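Local coordinates for takeout-like protein 1 (Epiphyas postvittana, PDB 3E8T) that binds ubiquinone-8 in an internal pocket in the crystal and probably serves as a carrier of hydrophobic ligands in insects, at residues 106-111 with 161-166; 94-99 with 111-116; 154-159 with 180-185; 50-55 with 186-191. One frame throughout, in Å; residues are numbered along the deposited sequence. Where two conformers were deposited one is given.

Contact 1: 106-111 with 161-166; sequences LPITGD and TNLFNG
Phe164 sits on a left-handed backbone with CG anti to its own carbonyl carbon (chi1 -57°), and this swings the ring back along the strand 106-111 although its CB leaves away from it. Asn162, also left-handed, holds CG anti to its backbone N (chi1 -166°), so its amide reaches the main-chain O of Asp111. Between them the backbones of Gly110 and Leu163 form a single bridge. Phe164 N gives a hydrogen bond of 2.9 Å to Thr109 O, from above the carbonyl plane, while the same oxygen stands over the centre of the Phe164 ring. Pro107 O meets the ring edge in plane, 3.4 Å from Phe164 CZ. Asn162 ND2 donates to Asp111 O over 2.8 Å, nearly straight and in both planes; the return bond from Asp111 N to Asn162 O is weak. Gly110 suits this close bridge, where a CB would strike Leu163 CD2. That methyl instead meets Ile108 CD1 at 3.9 Å, and Ile108 also touches the bound ubiquinone-8. Helix 168-180 packs on Phe164 through Leu170 and Met174. The loop before that helix is thus tied to the strand by main-chain polarity, with the Asn162 amide adding a side-chain bond to the main-chain ones.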
# COMPACT_ATOMS: atom_id res chain seq x y z
N LEU A 106 -12.83 21.26 11.88
CA LEU A 106 -12.82 22.39 10.94
C LEU A 106 -13.58 22.07 9.66
O LEU A 106 -13.42 21.02 9.08
CB LEU A 106 -11.40 22.73 10.52
CG LEU A 106 -10.44 23.39 11.48
CD1 LEU A 106 -9.15 23.77 10.67
CD2 LEU A 106 -11.07 24.61 12.16
N PRO A 107 -14.38 23.00 9.18
CA PRO A 107 -14.99 22.81 7.87
C PRO A 107 -13.92 22.75 6.77
O PRO A 107 -12.88 23.44 6.90
CB PRO A 107 -15.89 24.02 7.71
CG PRO A 107 -15.94 24.66 9.04
CD PRO A 107 -14.77 24.24 9.83
N ILE A 108 -14.22 22.03 5.70
CA ILE A 108 -13.29 21.98 4.56
C ILE A 108 -14.05 22.01 3.28
O ILE A 108 -15.09 21.40 3.14
CB ILE A 108 -12.34 20.73 4.65
CG1 ILE A 108 -11.20 20.83 3.65
CG2 ILE A 108 -13.15 19.41 4.52
CD1 ILE A 108 -10.07 19.87 3.92
N THR A 109 -13.45 22.69 2.30
CA THR A 109 -13.80 22.48 0.90
C THR A 109 -12.51 22.60 0.10
O THR A 109 -11.63 23.38 0.43
CB THR A 109 -14.82 23.46 0.31
OG1 THR A 109 -14.29 24.80 0.38
CG2 THR A 109 -16.22 23.32 0.93
N GLY A 110 -12.41 21.80 -0.96
CA GLY A 110 -11.28 21.95 -1.86
C GLY A 110 -11.47 21.11 -3.09
O GLY A 110 -12.21 20.14 -3.09
N ASP A 111 -10.77 21.47 -4.15
CA ASP A 111 -10.77 20.74 -5.42
C ASP A 111 -9.49 21.10 -6.14
O ASP A 111 -9.35 22.20 -6.65
CB ASP A 111 -11.98 21.17 -6.25
CG ASP A 111 -12.14 20.35 -7.52
OD1 ASP A 111 -11.16 19.78 -8.00
OD2 ASP A 111 -13.27 20.27 -8.06
N THR A 161 -3.90 21.75 -2.85
CA THR A 161 -4.11 23.01 -3.55
C THR A 161 -5.58 23.32 -3.74
O THR A 161 -6.45 22.47 -3.69
CB THR A 161 -3.40 23.05 -4.92
OG1 THR A 161 -4.13 22.29 -5.86
CG2 THR A 161 -1.96 22.55 -4.80
N ASN A 162 -5.85 24.60 -3.90
CA ASN A 162 -7.20 25.13 -4.06
C ASN A 162 -8.15 24.64 -2.99
O ASN A 162 -9.33 24.35 -3.25
CB ASN A 162 -7.74 24.80 -5.43
CG ASN A 162 -9.00 25.60 -5.78
OD1 ASN A 162 -9.08 26.78 -5.46
ND2 ASN A 162 -9.94 24.96 -6.44
N LEU A 163 -7.69 24.68 -1.74
CA LEU A 163 -8.63 24.68 -0.62
C LEU A 163 -9.33 26.03 -0.59
O LEU A 163 -8.75 27.07 -0.89
CB LEU A 163 -7.88 24.51 0.71
CG LEU A 163 -7.23 23.13 0.96
CD1 LEU A 163 -6.27 23.25 2.11
CD2 LEU A 163 -8.32 22.08 1.23
N PHE A 164 -10.59 26.00 -0.18
CA PHE A 164 -11.33 27.22 0.18
C PHE A 164 -11.33 28.27 -0.90
O PHE A 164 -11.15 29.47 -0.65
CB PHE A 164 -10.82 27.86 1.48
CG PHE A 164 -10.87 26.90 2.65
CD1 PHE A 164 -12.05 26.53 3.20
CD2 PHE A 164 -9.72 26.33 3.13
CE1 PHE A 164 -12.10 25.59 4.22
CE2 PHE A 164 -9.76 25.44 4.14
CZ PHE A 164 -10.94 25.06 4.70
N ASN A 165 -11.53 27.82 -2.12
CA ASN A 165 -11.68 28.80 -3.21
C ASN A 165 -10.47 29.66 -3.40
O ASN A 165 -10.57 30.79 -3.87
CB ASN A 165 -12.93 29.70 -3.00
CG ASN A 165 -14.17 28.90 -2.49
OD1 ASN A 165 -14.61 28.98 -1.30
ND2 ASN A 165 -14.73 28.13 -3.38
N GLY A 166 -9.31 29.14 -3.05
CA GLY A 166 -8.08 29.91 -3.22
C GLY A 166 -7.73 30.87 -2.11
O GLY A 166 -6.76 31.63 -2.21

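Contact 2: 94-99 with 111-116; sequences KGHYTA and DGQMKL. With UQ8 (Ubiquinone-8), chain B.
Two rings stand on different sides of this strand pair, and the imidazole of His96 presents its edge to the partner strand. It has Gly112 O at that edge, 3.1 Å from CD2, and beside it the carboxylate of Asp111; ring and carboxylate are nearly coplanar, 22° apart. His96 NE2 donates to Asp111 OD1 over 2.8 Å, in the ring plane and onto the syn lone pair. A carboxylate so placed would probably raise the basicity of the ring. The phenol of Tyr97 has Gln113 O at its edge, 3.6 Å from CE2, while the Gly112 backbone approaches it obliquely. Its CG occupies the crowded position between N and carbonyl carbon (chi1 82°), which folds the ring across the neighbouring strand, and its OH is hydrogen-bonded to Thr161 O.

The frame is an antiparallel ladder between strands 82-100 and 113-133 of the long, curled sheet of the takeout/JHBP fold. Gly95 with Met114 and Tyr97 with Gly112 are the hydrogen-bonded pairs; Met114 N reaches Gly95 O at 2.8 Å, almost along the C=O axis. Gly112 leaves room for the phenol, and Gly95 has backbone angles that only glycine takes comfortably.

Met114 shares the inner face with Tyr97, its CB 4.1 Å from Tyr97 CD2, and both pack on Phe56, Leu58 and Leu160. Further along, Leu116 CD2 touches ubiquinone-8 at C34, 3.8 Å away. On the face with His96, Lys94 and Lys115 run extended side by side, their alkyl parts meeting at 3.9 Å between Lys94 CE and Lys115 CD, while the two NZ atoms spread to 5.1 Å.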
# COMPACT_ATOMS: atom_id res chain seq x y z
N LYS A 94 -0.28 11.08 -4.38
CA LYS A 94 -0.62 12.25 -5.15
C LYS A 94 -1.88 12.03 -5.94
O LYS A 94 -2.27 10.90 -6.18
CB LYS A 94 0.53 12.63 -6.11
CG LYS A 94 1.84 13.03 -5.43
CD LYS A 94 2.93 13.39 -6.49
CE LYS A 94 4.16 13.96 -5.86
NZ LYS A 94 5.38 13.96 -6.76
N GLY A 95 -2.51 13.10 -6.37
CA GLY A 95 -3.62 12.99 -7.28
C GLY A 95 -4.53 14.20 -7.22
O GLY A 95 -4.23 15.17 -6.54
N HIS A 96 -5.60 14.14 -7.99
CA HIS A 96 -6.60 15.20 -8.02
C HIS A 96 -7.66 14.89 -7.00
O HIS A 96 -8.36 13.86 -7.11
CB HIS A 96 -7.21 15.24 -9.44
CG HIS A 96 -8.38 16.14 -9.58
ND1 HIS A 96 -9.33 15.95 -10.55
CD2 HIS A 96 -8.79 17.17 -8.83
CE1 HIS A 96 -10.26 16.89 -10.43
NE2 HIS A 96 -9.94 17.66 -9.40
N TYR A 97 -7.74 15.72 -5.95
CA TYR A 97 -8.66 15.46 -4.85
C TYR A 97 -9.82 16.44 -4.85
O TYR A 97 -9.75 17.53 -5.40
CB TYR A 97 -7.93 15.58 -3.45
CG TYR A 97 -7.81 17.00 -2.97
CD1 TYR A 97 -8.72 17.50 -2.07
CD2 TYR A 97 -6.87 17.86 -3.46
CE1 TYR A 97 -8.72 18.82 -1.74
CE2 TYR A 97 -6.89 19.19 -3.14
CZ TYR A 97 -7.83 19.66 -2.28
OH TYR A 97 -7.89 20.98 -1.95
N THR A 98 -10.88 15.98 -4.18
CA THR A 98 -11.92 16.90 -3.73
C THR A 98 -12.18 16.62 -2.27
O THR A 98 -12.01 15.49 -1.80
CB THR A 98 -13.23 16.87 -4.53
OG1 THR A 98 -13.94 15.67 -4.25
CG2 THR A 98 -13.01 17.04 -6.02
N ALA A 99 -12.56 17.66 -1.54
CA ALA A 99 -12.90 17.53 -0.15
C ALA A 99 -14.12 18.40 0.15
O ALA A 99 -14.25 19.54 -0.32
CB ALA A 99 -11.71 17.96 0.71
N ASP A 111 -10.77 21.47 -4.15
CA ASP A 111 -10.77 20.74 -5.42
C ASP A 111 -9.49 21.10 -6.14
O ASP A 111 -9.35 22.20 -6.65
CB ASP A 111 -11.98 21.17 -6.25
CG ASP A 111 -12.14 20.35 -7.52
OD1 ASP A 111 -11.16 19.78 -8.00
OD2 ASP A 111 -13.27 20.27 -8.06
N GLY A 112 -8.54 20.19 -6.08
CA GLY A 112 -7.22 20.52 -6.53
C GLY A 112 -6.29 19.34 -6.55
O GLY A 112 -6.74 18.22 -6.75
N GLN A 113 -5.01 19.61 -6.36
CA GLN A 113 -4.03 18.56 -6.35
C GLN A 113 -3.55 18.31 -4.94
O GLN A 113 -3.44 19.21 -4.12
CB GLN A 113 -2.84 18.92 -7.24
CG GLN A 113 -3.21 19.04 -8.70
CD GLN A 113 -3.80 17.81 -9.31
OE1 GLN A 113 -3.21 16.73 -9.25
NE2 GLN A 113 -4.96 17.96 -9.94
N MET A 114 -3.23 17.04 -4.66
CA MET A 114 -2.71 16.60 -3.38
C MET A 114 -1.30 16.06 -3.50
O MET A 114 -1.01 15.35 -4.47
CB MET A 114 -3.61 15.46 -2.84
CG MET A 114 -3.12 14.90 -1.50
SD MET A 114 -4.30 13.72 -0.84
CE MET A 114 -3.80 12.24 -1.71
N LYS A 115 -0.49 16.32 -2.48
CA LYS A 115 0.76 15.61 -2.27
C LYS A 115 0.83 15.30 -0.77
O LYS A 115 0.96 16.20 0.05
CB LYS A 115 1.97 16.45 -2.66
CG LYS A 115 3.31 15.76 -2.43
CD LYS A 115 4.50 16.57 -2.92
CE LYS A 115 5.79 15.95 -2.40
NZ LYS A 115 7.00 16.73 -2.79
N LEU A 116 0.67 14.03 -0.43
CA LEU A 116 0.70 13.58 0.92
C LEU A 116 2.04 12.84 1.10
O LEU A 116 2.28 11.85 0.40
CB LEU A 116 -0.51 12.64 1.15
CG LEU A 116 -0.57 11.83 2.44
CD1 LEU A 116 -0.60 12.85 3.60
CD2 LEU A 116 -1.77 10.94 2.45
C45 UQ8 B . -8.18 16.02 2.13
C44 UQ8 B . -8.18 15.72 3.63
C46 UQ8 B . -8.42 17.01 4.38
C43 UQ8 B . -6.90 15.06 4.11
C42 UQ8 B . -6.47 13.93 3.17
C41 UQ8 B . -7.44 12.76 3.31
C39 UQ8 B . -6.67 11.46 3.37
C40 UQ8 B . -6.94 10.32 2.38
C38 UQ8 B . -5.77 11.25 4.38
C37 UQ8 B . -5.01 10.10 4.53
C36 UQ8 B . -3.94 10.45 5.57
C34 UQ8 B . -2.90 9.37 5.75
C35 UQ8 B . -1.80 9.72 6.52
C33 UQ8 B . -3.01 8.14 5.09
C32 UQ8 B . -2.17 7.04 5.17
C31 UQ8 B . -2.31 6.23 3.85
C29 UQ8 B . -1.57 4.91 3.86
C30 UQ8 B . -1.64 3.98 5.12
C28 UQ8 B . -0.82 4.52 2.76
C27 UQ8 B . -0.09 3.34 2.65
C26 UQ8 B . -0.01 2.86 1.20
C24 UQ8 B . 0.99 1.70 1.06
C25 UQ8 B . 2.50 1.94 1.24
C23 UQ8 B . 0.52 0.43 0.79
C22 UQ8 B . 1.28 -0.73 0.63
C21 UQ8 B . 0.38 -1.96 0.50
C19 UQ8 B . 1.08 -3.30 0.66
C20 UQ8 B . 0.10 -4.48 0.70
C18 UQ8 B . 2.23 -3.52 -0.33
C17 UQ8 B . 2.84 -4.92 -0.19
C16 UQ8 B . 4.25 -5.02 -0.79
C14 UQ8 B . 4.61 -6.50 -0.95
C15 UQ8 B . 4.20 -7.49 0.15
C13 UQ8 B . 5.28 -6.96 -2.08
C12 UQ8 B . 5.61 -8.30 -2.27
C11 UQ8 B . 6.85 -8.52 -3.15
C9 UQ8 B . 7.53 -9.87 -2.85
C10 UQ8 B . 6.60 -10.84 -2.10
C8 UQ8 B . 8.03 -10.47 -4.16
C7 UQ8 B . 7.23 -11.71 -4.58
C6 UQ8 B . 7.71 -13.01 -3.89
C1 UQ8 B . 6.76 -13.91 -3.39
C1M UQ8 B . 5.41 -13.59 -3.52
C2 UQ8 B . 7.13 -15.10 -2.75
O2 UQ8 B . 6.30 -15.89 -2.31
C3 UQ8 B . 8.48 -15.42 -2.61
O3 UQ8 B . 8.84 -16.58 -1.99
C3M UQ8 B . 8.83 -17.65 -2.93
C4 UQ8 B . 9.45 -14.55 -3.10
O4 UQ8 B . 10.76 -14.88 -2.95
C4M UQ8 B . 11.07 -15.17 -1.58
C5 UQ8 B . 9.07 -13.35 -3.73
O5 UQ8 B . 9.95 -12.61 -4.16
O HOH W 1 -1.08 15.75 -7.34

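Contact 3: 154-159 with 180-185; sequences DNAQFG and QNWKQV
The extended strand 155-159 passes the first turn of helix 182-211, with Ala156 and Trp182 nearest at 5.7 Å between their CA atoms. At its start Asp154 and Asn155 form a classic beta bulge, both opposite Lys119 of strand 113-133, and the backbone of Asn155 lies over the indole. The contact packs the start of the long helix onto the edge of the curled antiparallel sheet of the takeout/JHBP fold.

Trp182 carries most of it. Its CG lies in the crowded position between the backbone N and the carbonyl carbon (chi1 68°), and the indole is thereby laid flat along the strand. Asn155 CA stands 3.4 Å from the centroid of the Trp182 six-membered ring and only 4° off its normal, a well-centred CH-pi contact. Ala156 N lies over the same face, toward the rim, and Lys183 CB over the opposite one. The broad indole suits a stretch of bare backbone, and the small Ala156 fits beside it, its CB 4.1 Å from Trp182 CE3.

Phe158 has CG anti to its carbonyl carbon, and its side chain runs at about a right angle to that of Trp182, with Trp182 CB at its ring edge, in plane, 3.9 Å from Phe158 CE2. The ring also touches ubiquinone-8, so this buried aromatic joins helix, sheet and ligand pocket. Asn179 OD1, from the preceding helix, is hydrogen-bonded to Phe158 N. Beyond, Val185 and Phe158 meet tip to tip: the methyl CG1 of Val185, anti to its backbone N, rests 3.6 Å from Phe158 CZ.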
# COMPACT_ATOMS: atom_id res chain seq x y z
N ASP A 154 6.60 8.29 11.99
CA ASP A 154 7.38 9.51 12.12
C ASP A 154 6.56 10.73 11.90
O ASP A 154 6.54 11.58 12.78
CB ASP A 154 8.63 9.51 11.27
CG ASP A 154 9.69 8.58 11.77
OD1 ASP A 154 9.43 7.79 12.69
OD2 ASP A 154 10.80 8.68 11.21
N ASN A 155 5.95 10.88 10.72
CA ASN A 155 5.06 12.00 10.48
C ASN A 155 4.44 11.89 9.10
O ASN A 155 4.75 11.01 8.33
CB ASN A 155 5.74 13.38 10.82
CG ASN A 155 7.12 13.54 10.19
OD1 ASN A 155 7.26 13.45 8.99
ND2 ASN A 155 8.15 13.74 11.02
N ALA A 156 3.48 12.77 8.88
CA ALA A 156 2.86 12.92 7.60
C ALA A 156 2.65 14.39 7.34
O ALA A 156 2.33 15.14 8.28
CB ALA A 156 1.56 12.19 7.55
N GLN A 157 2.83 14.79 6.08
CA GLN A 157 2.61 16.17 5.67
C GLN A 157 1.66 16.24 4.54
O GLN A 157 1.65 15.39 3.64
CB GLN A 157 3.89 16.87 5.25
CG GLN A 157 4.82 17.18 6.35
CD GLN A 157 5.75 16.09 6.53
OE1 GLN A 157 6.32 15.60 5.55
NE2 GLN A 157 5.95 15.65 7.81
N PHE A 158 0.85 17.25 4.61
CA PHE A 158 -0.28 17.39 3.71
C PHE A 158 -0.10 18.61 2.86
O PHE A 158 -0.05 19.72 3.37
CB PHE A 158 -1.60 17.49 4.52
CG PHE A 158 -1.88 16.28 5.36
CD1 PHE A 158 -2.83 15.36 4.97
CD2 PHE A 158 -1.25 16.11 6.60
CE1 PHE A 158 -3.05 14.25 5.71
CE2 PHE A 158 -1.50 15.02 7.34
CZ PHE A 158 -2.36 14.08 6.89
N GLY A 159 -0.12 18.41 1.56
CA GLY A 159 -0.12 19.50 0.58
C GLY A 159 -1.39 19.36 -0.23
O GLY A 159 -1.63 18.32 -0.83
N GLN A 180 -0.35 19.48 12.05
CA GLN A 180 -0.29 19.35 13.51
C GLN A 180 -0.98 18.10 14.02
O GLN A 180 -0.55 17.50 15.02
CB GLN A 180 -0.96 20.55 14.10
CG GLN A 180 -0.02 21.70 13.95
CD GLN A 180 -0.51 22.94 14.59
OE1 GLN A 180 -1.72 23.12 14.83
NE2 GLN A 180 0.44 23.84 14.89
N ASN A 181 -2.02 17.70 13.35
CA ASN A 181 -2.85 16.59 13.77
C ASN A 181 -2.66 15.41 12.83
O ASN A 181 -3.54 14.62 12.65
CB ASN A 181 -4.32 17.02 13.82
CG ASN A 181 -4.54 18.10 14.84
OD1 ASN A 181 -4.55 17.84 16.04
ND2 ASN A 181 -4.68 19.35 14.37
N TRP A 182 -1.44 15.28 12.32
CA TRP A 182 -1.18 14.28 11.31
C TRP A 182 -1.49 12.88 11.77
O TRP A 182 -1.97 12.06 10.99
CB TRP A 182 0.28 14.39 10.78
CG TRP A 182 1.33 14.04 11.75
CD1 TRP A 182 2.00 14.91 12.59
CD2 TRP A 182 1.81 12.73 12.07
NE1 TRP A 182 2.86 14.19 13.38
CE2 TRP A 182 2.75 12.87 13.10
CE3 TRP A 182 1.52 11.45 11.59
CZ2 TRP A 182 3.43 11.80 13.64
CZ3 TRP A 182 2.17 10.40 12.13
CH2 TRP A 182 3.09 10.57 13.17
N LYS A 183 -1.17 12.54 13.02
CA LYS A 183 -1.37 11.17 13.44
C LYS A 183 -2.85 10.81 13.52
O LYS A 183 -3.30 9.80 13.02
CB LYS A 183 -0.66 10.90 14.78
CG LYS A 183 -0.74 9.49 15.28
CD LYS A 183 -0.07 8.50 14.39
CE LYS A 183 -0.14 7.12 15.04
NZ LYS A 183 0.59 6.16 14.18
N GLN A 184 -3.64 11.71 14.12
CA GLN A 184 -5.07 11.51 14.20
C GLN A 184 -5.67 11.39 12.79
O GLN A 184 -6.53 10.55 12.54
CB GLN A 184 -5.71 12.66 14.95
CG GLN A 184 -7.21 12.58 14.98
CD GLN A 184 -7.86 13.63 15.85
OE1 GLN A 184 -7.25 14.65 16.13
NE2 GLN A 184 -9.09 13.39 16.21
N VAL A 185 -5.25 12.28 11.86
CA VAL A 185 -5.76 12.24 10.51
C VAL A 185 -5.42 10.91 9.86
O VAL A 185 -6.26 10.31 9.18
CB VAL A 185 -5.22 13.46 9.72
CG1 VAL A 185 -5.59 13.33 8.23
CG2 VAL A 185 -5.83 14.75 10.30

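Contact 4: 50-55 with 186-191; sequences DLSGLQ and SEEFGK. With UQ8 (Ubiquinone-8), chain B.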
# COMPACT_ATOMS: atom_id res chain seq x y z
N ASP A 50 -16.53 8.64 2.54
CA ASP A 50 -17.33 9.54 3.35
C ASP A 50 -17.23 8.95 4.75
O ASP A 50 -17.87 7.95 5.07
CB ASP A 50 -18.76 9.55 2.87
CG ASP A 50 -19.60 10.55 3.59
OD1 ASP A 50 -19.22 11.04 4.65
OD2 ASP A 50 -20.72 10.88 3.10
N LEU A 51 -16.34 9.52 5.56
CA LEU A 51 -15.97 9.02 6.88
C LEU A 51 -15.78 10.14 7.87
O LEU A 51 -15.13 11.14 7.55
CB LEU A 51 -14.68 8.19 6.84
CG LEU A 51 -14.68 6.93 5.96
CD1 LEU A 51 -13.23 6.44 5.85
CD2 LEU A 51 -15.60 5.82 6.53
N SER A 52 -16.33 10.00 9.07
CA SER A 52 -16.09 10.94 10.13
C SER A 52 -16.41 12.38 9.75
O SER A 52 -15.81 13.31 10.27
CB SER A 52 -14.69 10.82 10.66
OG SER A 52 -14.55 9.55 11.30
N GLY A 53 -17.38 12.57 8.86
CA GLY A 53 -17.75 13.89 8.42
C GLY A 53 -17.01 14.45 7.21
O GLY A 53 -17.39 15.52 6.75
N LEU A 54 -16.00 13.75 6.73
CA LEU A 54 -15.23 14.16 5.57
C LEU A 54 -15.70 13.40 4.34
O LEU A 54 -15.71 12.17 4.35
CB LEU A 54 -13.72 13.89 5.78
CG LEU A 54 -12.84 14.19 4.59
CD1 LEU A 54 -12.82 15.66 4.24
CD2 LEU A 54 -11.38 13.72 4.89
N GLN A 55 -16.03 14.14 3.29
CA GLN A 55 -16.24 13.57 1.98
C GLN A 55 -15.03 13.85 1.10
O GLN A 55 -14.68 15.00 0.90
CB GLN A 55 -17.48 14.14 1.32
CG GLN A 55 -18.75 13.75 2.06
CD GLN A 55 -19.07 14.62 3.24
OE1 GLN A 55 -19.06 15.83 3.17
NE2 GLN A 55 -19.33 13.97 4.39
N SER A 186 -4.19 10.41 10.07
CA SER A 186 -3.82 9.12 9.49
C SER A 186 -4.70 7.99 10.04
O SER A 186 -5.07 7.07 9.30
CB SER A 186 -2.35 8.80 9.70
OG SER A 186 -2.03 8.39 11.03
N GLU A 187 -5.03 8.03 11.32
CA GLU A 187 -5.87 6.96 11.91
C GLU A 187 -7.31 7.06 11.46
O GLU A 187 -7.99 6.06 11.31
CB GLU A 187 -5.81 6.98 13.45
CG GLU A 187 -4.49 6.52 14.00
CD GLU A 187 -4.56 5.87 15.40
OE1 GLU A 187 -5.63 5.41 15.96
OE2 GLU A 187 -3.42 5.79 15.94
N GLU A 188 -7.81 8.24 11.20
CA GLU A 188 -9.18 8.41 10.72
C GLU A 188 -9.37 7.99 9.28
O GLU A 188 -10.38 7.40 8.94
CB GLU A 188 -9.61 9.85 10.83
CG GLU A 188 -9.94 10.25 12.22
CD GLU A 188 -11.32 9.81 12.70
OE1 GLU A 188 -12.07 9.15 11.96
OE2 GLU A 188 -11.62 10.10 13.86
N PHE A 189 -8.39 8.29 8.42
CA PHE A 189 -8.63 8.22 6.97
C PHE A 189 -7.67 7.34 6.22
O PHE A 189 -7.80 7.21 5.01
CB PHE A 189 -8.61 9.62 6.38
CG PHE A 189 -9.58 10.56 7.05
CD1 PHE A 189 -10.94 10.27 7.08
CD2 PHE A 189 -9.12 11.69 7.72
CE1 PHE A 189 -11.80 11.10 7.73
CE2 PHE A 189 -10.03 12.53 8.36
CZ PHE A 189 -11.36 12.21 8.37
N GLY A 190 -6.69 6.75 6.89
CA GLY A 190 -5.70 5.97 6.15
C GLY A 190 -6.24 4.70 5.56
O GLY A 190 -5.77 4.27 4.49
N LYS A 191 -7.20 4.07 6.20
CA LYS A 191 -7.66 2.75 5.75
C LYS A 191 -8.14 2.72 4.29
O LYS A 191 -7.73 1.84 3.53
CB LYS A 191 -8.73 2.19 6.69
CG LYS A 191 -9.23 0.81 6.33
CD LYS A 191 -10.21 0.22 7.37
CE LYS A 191 -10.72 -1.20 7.02
NZ LYS A 191 -9.62 -2.15 6.64
C45 UQ8 B . -8.18 16.02 2.13
C44 UQ8 B . -8.18 15.72 3.63
C46 UQ8 B . -8.42 17.01 4.38
C43 UQ8 B . -6.90 15.06 4.11
C42 UQ8 B . -6.47 13.93 3.17
C41 UQ8 B . -7.44 12.76 3.31
C39 UQ8 B . -6.67 11.46 3.37
C40 UQ8 B . -6.94 10.32 2.38
C38 UQ8 B . -5.77 11.25 4.38
C37 UQ8 B . -5.01 10.10 4.53
C36 UQ8 B . -3.94 10.45 5.57
C34 UQ8 B . -2.90 9.37 5.75
C35 UQ8 B . -1.80 9.72 6.52
C33 UQ8 B . -3.01 8.14 5.09
C32 UQ8 B . -2.17 7.04 5.17
C31 UQ8 B . -2.31 6.23 3.85
C29 UQ8 B . -1.57 4.91 3.86
C30 UQ8 B . -1.64 3.98 5.12
C28 UQ8 B . -0.82 4.52 2.76
C27 UQ8 B . -0.09 3.34 2.65
C26 UQ8 B . -0.01 2.86 1.20
C24 UQ8 B . 0.99 1.70 1.06
C25 UQ8 B . 2.50 1.94 1.24
C23 UQ8 B . 0.52 0.43 0.79
C22 UQ8 B . 1.28 -0.73 0.63
C21 UQ8 B . 0.38 -1.96 0.50
C19 UQ8 B . 1.08 -3.30 0.66
C20 UQ8 B . 0.10 -4.48 0.70
C18 UQ8 B . 2.23 -3.52 -0.33
C17 UQ8 B . 2.84 -4.92 -0.19
C16 UQ8 B . 4.25 -5.02 -0.79
C14 UQ8 B . 4.61 -6.50 -0.95
C15 UQ8 B . 4.20 -7.49 0.15
C13 UQ8 B . 5.28 -6.96 -2.08
C12 UQ8 B . 5.61 -8.30 -2.27
C11 UQ8 B . 6.85 -8.52 -3.15
C9 UQ8 B . 7.53 -9.87 -2.85
C10 UQ8 B . 6.60 -10.84 -2.10
C8 UQ8 B . 8.03 -10.47 -4.16
C7 UQ8 B . 7.23 -11.71 -4.58
C6 UQ8 B . 7.71 -13.01 -3.89
C1 UQ8 B . 6.76 -13.91 -3.39
C1M UQ8 B . 5.41 -13.59 -3.52
C2 UQ8 B . 7.13 -15.10 -2.75
O2 UQ8 B . 6.30 -15.89 -2.31
C3 UQ8 B . 8.48 -15.42 -2.61
O3 UQ8 B . 8.84 -16.58 -1.99
C3M UQ8 B . 8.83 -17.65 -2.93
C4 UQ8 B . 9.45 -14.55 -3.10
O4 UQ8 B . 10.76 -14.88 -2.95
C4M UQ8 B . 11.07 -15.17 -1.58
C5 UQ8 B . 9.07 -13.35 -3.73
O5 UQ8 B . 9.95 -12.61 -4.16
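Glu188 OE1 is gripped by one bond across this contact, a short one of 2.6 Å from Ser52 OG. The hydroxyl comes from above the carboxylate plane, 38° out of it. Glu188 bends at chi2 (-79°) to bring its carboxylate back to the turn, and Ser52 OG, beside its own backbone N, is turned to meet it. Ser52 and Gly53 are the central residues of a type I' turn from Leu51 to Leu54, closed by paired backbone hydrogen bonds between those two ends; the backbone angles of Gly53 would jam a CB against the carbonyl before it.

Next to the polar pair the Phe189 ring is sandwiched. Leu54 CD2 stands over one face, 3.8 Å from the Phe189 ring centroid in a CH-pi contact, and Glu188 CB covers the opposite face. At the edge, in plane, Leu51 O lies 3.3 Å from Phe189 CE1. The ring of Phe49 also meets Phe189, the planes about 15° apart.

Both sides reach the ligand. Ser186 CB approaches ubiquinone-8 C35 to 3.4 Å. At Gly190 a CB would run into Ser186 O of its own helix; the bare CA of Gly190 comes to 3.6 Å from C33 of the ubiquinone-8. Phe189 CB and Leu54 CD2 touch it too. A hairpin turn thus docks on the long helix 182-211 and lines, with it, the hydrophobic pocket of this takeout/JHBP protein.

How the contacts relate
All four contacts belong to one antiparallel, curled sheet and the helices packed on it, with centres 10 to 17 Å apart. Contacts 1 and 2 are closest; they share Asp111, and Thr161 of contact 1 bonds to Tyr97 and Gln113 of contact 2. Strands 113-133 and 155-160 are sheet neighbours, linking contact 2 to contact 3, which follows it in sequence. Contacts 3 and 4 use successive turns of helix 182-211. Along the chain, contact 4 joins the earliest segment to the latest and spans the other three, while contact 1 crosses both 2 and 3. Each contact supplies residues touching ubiquinone-8, so together they line part of the pocket around the tail end of the ligand.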